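Local coordinates for protein flavodoxin (Aquifex aeolicus, PDB 2ARK) that binds FMN and probably serves as a low-potential electron donor to a number of redox enzymes, at residues A22-E27 with A153-G158; D54-G59 with D87-C92. All coordinates share one frame; numbering follows the deposited sequence.

Leu157 and Val25 of contact 1 rest on Cys92 and Ala57 of contact 2, a worked example of helices packed over a parallel sheet whose strands are hydrogen-bonded to one another. Contact 2 joins two adjacent strands of the central sheet, whereas contact 1 joins two helices lying side by side over the sheet face that carries Ala57 and Cys92. Their centres lie about 14 Å apart, yet they touch directly: CG of Leu157 is 3.6 Å from SG of Cys92, and CG1 of Val25 is 3.7 Å from CB of Ala57. Along the chain, contact 2 is nested within the loop that contact 1 closes. Both belong to the flavodoxin-like fold of this FMN-binding protein.

Contact 1: residues A22-E27 with A153-G158; sequences AELVAE and ACRRLG
In the flavodoxin-like alpha/beta fold, helices 17-30 and 148-168 pack side by side on one face of the parallel sheet, and residues 22-27 and 153-158 meet where they cross. The segment axes approach to 6.5 Å and cross at -47°, close enough for backbone to meet backbone. CA of Gly158 lies 3.3 Å from O of Val25, a nearly straight CA-H...O contact, where a CB would collide with that carbonyl. Val25 CA likewise approaches O of Cys154, and Val25 CG2, anti to its own carbonyl carbon, lies 3.3 Å from Cys154 O. Beside them the CB atoms of Leu24 and Cys154 meet at 3.4 Å. At the more exposed edge, Arg155 runs extended from CG to NE alongside Glu27, both side chains pointing the same way. Arg155 NE gives a bent hydrogen bond of 2.9 Å to OE1 of Glu27, part of a salt bridge, reaching the oxygen from above the carboxylate plane. One water links Glu27 OE2 to Arg155 NH2, while NH1 pairs with Glu152, and CD2 of Leu24 packs obliquely against the guanidinium. An alanine in place of Arg155 would probably leave the Glu27 carboxylate without this positive mate and uncover the Leu24 methyl. Farther in, Val25 reaches Val9 of strand 5-11 and Phe94 of strand 90-97, and Leu157 packs on Phe94 and on Leu135 of strand 133-135.

Contact 2: residues D54-G59 with D87-C92; sequences DGLAVG and DGKIAC
Residues 54-59 and 87-92 run parallel, their strand segments inclined by 17° and separated by 4.4 Å at closest approach, with Gly55 opposite Ile90, Leu56 opposite Ala91 and Ala57 opposite Cys92. Ile90 N donates an almost straight hydrogen bond of 3.1 Å to Asp54 O, and Cys92 N follows with one of 2.9 Å to Leu56 O. In return, Val58 N reaches Cys92 O at 3.0 Å; a bond from Leu56 N to Ile90 O fits the same pattern, though the position of that oxygen is doubtful. Where the strands begin, a water donates to both Asp54 O and Gly88 O. These are neighbouring strands of a beta-alpha-beta unit, connected through helix 69-78; on its other side, strand 55-61 is hydrogen-bonded to strand 5-11. On one face Ala57 CB meets Cys92 SG at 3.8 Å. That sulfur sits between the backbone N and the carbonyl carbon (chi1 56°), which also brings it near Leu56 O, and Leu157 and Leu161 of helix 148-168 cover it. On the opposite face, CB of Leu56 packs 4.1 Å from CB of Ala91. Leu56 CD1 touches the aliphatic part of Lys89, 4.0 Å from its CD, while the bend at chi4 accompanies a hydrogen bond from NZ to Ala53 O. Helix 104-117 lies over this face, with Leu115 packing on Val58 and Ala91.

Contact 1: residues A22-E27 with A153-G158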
loop_
_atom_site.group_PDB
_atom_site.type_symbol
_atom_site.label_atom_id
_atom_site.label_comp_id
_atom_site.label_asym_id
_atom_site.label_seq_id
_atom_site.Cartn_x
_atom_site.Cartn_y
_atom_site.Cartn_z
ATOM N N ALA A 22 -10.373 20.890 -2.443
ATOM C CA ALA A 22 -10.064 21.029 -3.882
ATOM C C ALA A 22 -9.922 22.481 -4.279
ATOM O O ALA A 22 -9.094 22.834 -5.131
ATOM C CB ALA A 22 -11.144 20.384 -4.692
ATOM N N GLU A 23 -10.733 23.326 -3.632
ATOM C CA GLU A 23 -10.745 24.749 -3.925
ATOM C C GLU A 23 -9.447 25.374 -3.430
ATOM O O GLU A 23 -8.903 26.273 -4.077
ATOM C CB GLU A 23 -11.947 25.420 -3.277
ATOM C CG GLU A 23 -13.250 25.194 -3.986
ATOM C CD GLU A 23 -14.458 25.591 -3.136
ATOM O OE1 GLU A 23 -14.309 25.812 -1.916
ATOM O OE2 GLU A 23 -15.578 25.684 -3.682
ATOM N N LEU A 24 -8.961 24.884 -2.289
ATOM C CA LEU A 24 -7.723 25.347 -1.677
ATOM C C LEU A 24 -6.494 24.862 -2.425
ATOM O O LEU A 24 -5.522 25.614 -2.564
ATOM C CB LEU A 24 -7.656 24.920 -0.217
ATOM C CG LEU A 24 -8.588 25.730 0.702
ATOM C CD1 LEU A 24 -8.885 24.974 2.005
ATOM C CD2 LEU A 24 -8.066 27.149 0.959
ATOM N N VAL A 25 -6.547 23.623 -2.922
ATOM C CA VAL A 25 -5.497 23.103 -3.812
ATOM C C VAL A 25 -5.374 23.995 -5.070
ATOM O O VAL A 25 -4.270 24.386 -5.475
ATOM C CB VAL A 25 -5.741 21.600 -4.202
ATOM C CG1 VAL A 25 -4.710 21.120 -5.233
ATOM C CG2 VAL A 25 -5.709 20.719 -2.985
ATOM N N ALA A 26 -6.528 24.333 -5.640
ATOM C CA ALA A 26 -6.626 25.092 -6.877
ATOM C C ALA A 26 -6.107 26.509 -6.683
ATOM O O ALA A 26 -5.418 27.048 -7.563
ATOM C CB ALA A 26 -8.054 25.129 -7.337
ATOM N N GLU A 27 -6.471 27.112 -5.546
ATOM C CA GLU A 27 -5.904 28.373 -5.111
ATOM C C GLU A 27 -4.388 28.250 -4.896
ATOM O O GLU A 27 -3.637 29.127 -5.284
ATOM C CB GLU A 27 -6.592 28.838 -3.836
ATOM C CG GLU A 27 -6.059 30.143 -3.290
ATOM C CD GLU A 27 -6.416 30.362 -1.833
ATOM O OE1 GLU A 27 -5.549 30.846 -1.069
ATOM O OE2 GLU A 27 -7.559 30.044 -1.453
ATOM N N ALA A 153 -2.035 23.126 4.180
ATOM C CA ALA A 153 -1.661 21.831 3.565
ATOM C C ALA A 153 -2.229 21.719 2.147
ATOM O O ALA A 153 -1.533 21.287 1.229
ATOM C CB ALA A 153 -2.148 20.672 4.428
ATOM N N CYS A 154 -3.495 22.129 1.997
ATOM C CA CYS A 154 -4.238 22.035 0.746
ATOM C C CYS A 154 -3.665 22.960 -0.276
ATOM O O CYS A 154 -3.425 22.575 -1.397
ATOM C CB CYS A 154 -5.713 22.366 0.953
ATOM S SG CYS A 154 -6.623 21.113 1.897
ATOM N N ARG A 155 -3.443 24.189 0.124
ATOM C CA ARG A 155 -2.753 25.138 -0.697
ATOM C C ARG A 155 -1.366 24.653 -1.117
ATOM O O ARG A 155 -1.007 24.751 -2.298
ATOM C CB ARG A 155 -2.653 26.453 0.045
ATOM C CG ARG A 155 -3.961 27.179 0.267
ATOM C CD ARG A 155 -3.672 28.651 0.669
ATOM N NE ARG A 155 -4.861 29.267 1.255
ATOM C CZ ARG A 155 -5.092 29.383 2.564
ATOM N NH1 ARG A 155 -4.186 28.962 3.449
ATOM N NH2 ARG A 155 -6.228 29.942 2.994
ATOM N N ARG A 156 -0.593 24.123 -0.175
ATOM C CA ARG A 156 0.773 23.693 -0.484
ATOM C C ARG A 156 0.858 22.615 -1.578
ATOM O O ARG A 156 1.766 22.657 -2.435
ATOM C CB ARG A 156 1.530 23.225 0.764
ATOM C CG ARG A 156 3.027 23.016 0.506
ATOM C CD ARG A 156 3.697 24.362 0.092
ATOM N NE ARG A 156 3.218 25.418 0.973
ATOM C CZ ARG A 156 3.782 25.747 2.127
ATOM N NH1 ARG A 156 3.241 26.695 2.859
ATOM N NH2 ARG A 156 4.887 25.152 2.537
ATOM N N LEU A 157 -0.072 21.655 -1.532
ATOM C CA LEU A 157 -0.175 20.646 -2.570
ATOM C C LEU A 157 -0.250 21.236 -3.974
ATOM O O LEU A 157 0.525 20.861 -4.840
ATOM C CB LEU A 157 -1.365 19.725 -2.316
ATOM C CG LEU A 157 -1.331 18.488 -3.252
ATOM C CD1 LEU A 157 -0.194 17.441 -2.882
ATOM C CD2 LEU A 157 -2.682 17.859 -3.324
ATOM N N GLY A 158 -1.192 22.164 -4.189
ATOM C CA GLY A 158 -1.383 22.797 -5.487
ATOM C C GLY A 158 -0.186 23.625 -5.901
ATOM O O GLY A 158 0.179 23.639 -7.084
HETATM O O HOH W 1 -8.216 30.874 1.154
#

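Contact 2: residues D54-G59 with D87-C92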
loop_
_atom_site.group_PDB
_atom_site.type_symbol
_atom_site.label_atom_id
_atom_site.label_comp_id
_atom_site.label_asym_id
_atom_site.label_seq_id
_atom_site.Cartn_x
_atom_site.Cartn_y
_atom_site.Cartn_z
ATOM N N ASP A 54 -1.017 19.450 -17.559
ATOM C CA ASP A 54 0.375 19.028 -17.355
ATOM C C ASP A 54 0.487 18.281 -16.042
ATOM O O ASP A 54 1.214 17.304 -15.947
ATOM C CB ASP A 54 1.325 20.233 -17.353
ATOM C CG ASP A 54 1.374 20.920 -18.696
ATOM O OD1 ASP A 54 1.503 20.188 -19.696
ATOM O OD2 ASP A 54 1.281 22.171 -18.767
ATOM N N GLY A 55 -0.240 18.780 -15.039
ATOM C CA GLY A 55 -0.268 18.255 -13.696
ATOM C C GLY A 55 -1.700 18.109 -13.229
ATOM O O GLY A 55 -2.566 18.891 -13.628
ATOM N N LEU A 56 -1.934 17.073 -12.414
ATOM C CA LEU A 56 -3.250 16.743 -11.846
ATOM C C LEU A 56 -3.197 16.600 -10.331
ATOM O O LEU A 56 -2.293 15.946 -9.807
ATOM C CB LEU A 56 -3.766 15.400 -12.381
ATOM C CG LEU A 56 -4.104 15.274 -13.855
ATOM C CD1 LEU A 56 -2.798 15.005 -14.660
ATOM C CD2 LEU A 56 -5.109 14.156 -14.014
ATOM N N ALA A 57 -4.172 17.188 -9.633
ATOM C CA ALA A 57 -4.438 16.822 -8.243
ATOM C C ALA A 57 -5.773 16.099 -8.225
ATOM O O ALA A 57 -6.750 16.575 -8.771
ATOM C CB ALA A 57 -4.447 18.058 -7.335
ATOM N N VAL A 58 -5.801 14.911 -7.650
ATOM C CA VAL A 58 -7.010 14.107 -7.682
ATOM C C VAL A 58 -7.442 13.898 -6.240
ATOM O O VAL A 58 -6.677 13.384 -5.452
ATOM C CB VAL A 58 -6.743 12.735 -8.391
ATOM C CG1 VAL A 58 -7.989 11.827 -8.317
ATOM C CG2 VAL A 58 -6.229 12.925 -9.841
ATOM N N GLY A 59 -8.645 14.332 -5.885
ATOM C CA GLY A 59 -9.106 14.230 -4.504
ATOM C C GLY A 59 -10.327 13.375 -4.364
ATOM O O GLY A 59 -11.181 13.329 -5.255
ATOM N N ASP A 87 1.449 8.975 -20.755
ATOM C CA ASP A 87 2.523 8.820 -19.771
ATOM C C ASP A 87 3.258 10.117 -19.514
ATOM O O ASP A 87 3.408 10.932 -20.418
ATOM C CB ASP A 87 3.544 7.800 -20.251
ATOM C CG ASP A 87 2.964 6.398 -20.426
ATOM O OD1 ASP A 87 1.993 6.230 -21.195
ATOM O OD2 ASP A 87 3.508 5.462 -19.806
ATOM N N GLY A 88 3.722 10.303 -18.277
ATOM C CA GLY A 88 4.576 11.445 -17.954
ATOM C C GLY A 88 3.847 12.723 -17.567
ATOM O O GLY A 88 4.465 13.782 -17.471
ATOM N N LYS A 89 2.532 12.640 -17.362
ATOM C CA LYS A 89 1.828 13.711 -16.669
ATOM C C LYS A 89 2.271 13.629 -15.234
ATOM O O LYS A 89 2.713 12.566 -14.794
ATOM C CB LYS A 89 0.304 13.601 -16.797
ATOM C CG LYS A 89 -0.194 14.152 -18.103
ATOM C CD LYS A 89 -1.671 13.919 -18.313
ATOM C CE LYS A 89 -1.960 13.920 -19.809
ATOM N NZ LYS A 89 -1.559 15.199 -20.439
ATOM N N ILE A 90 2.187 14.757 -14.530
ATOM C CA ILE A 90 2.585 14.867 -13.137
ATOM C C ILE A 90 1.310 14.948 -12.311
ATOM O O ILE A 90 0.399 15.706 -12.665
ATOM C CB ILE A 90 3.484 16.113 -12.914
ATOM C CG1 ILE A 90 4.783 15.958 -13.719
ATOM C CG2 ILE A 90 3.790 16.312 -11.438
ATOM C CD1 ILE A 90 5.607 17.199 -13.853
ATOM N N ALA A 91 1.227 14.142 -11.243
ATOM C CA ALA A 91 0.008 14.038 -10.431
ATOM C C ALA A 91 0.295 13.842 -8.950
ATOM O O ALA A 91 1.366 13.377 -8.575
ATOM C CB ALA A 91 -0.888 12.914 -10.936
ATOM N N CYS A 92 -0.676 14.240 -8.123
ATOM C CA CYS A 92 -0.710 14.009 -6.666
ATOM C C CYS A 92 -2.172 13.770 -6.245
ATOM O O CYS A 92 -3.058 13.762 -7.105
ATOM C CB CYS A 92 -0.133 15.211 -5.939
ATOM S SG CYS A 92 -0.976 16.777 -6.357
HETATM O O HOH W 2 3.634 16.812 -17.300
#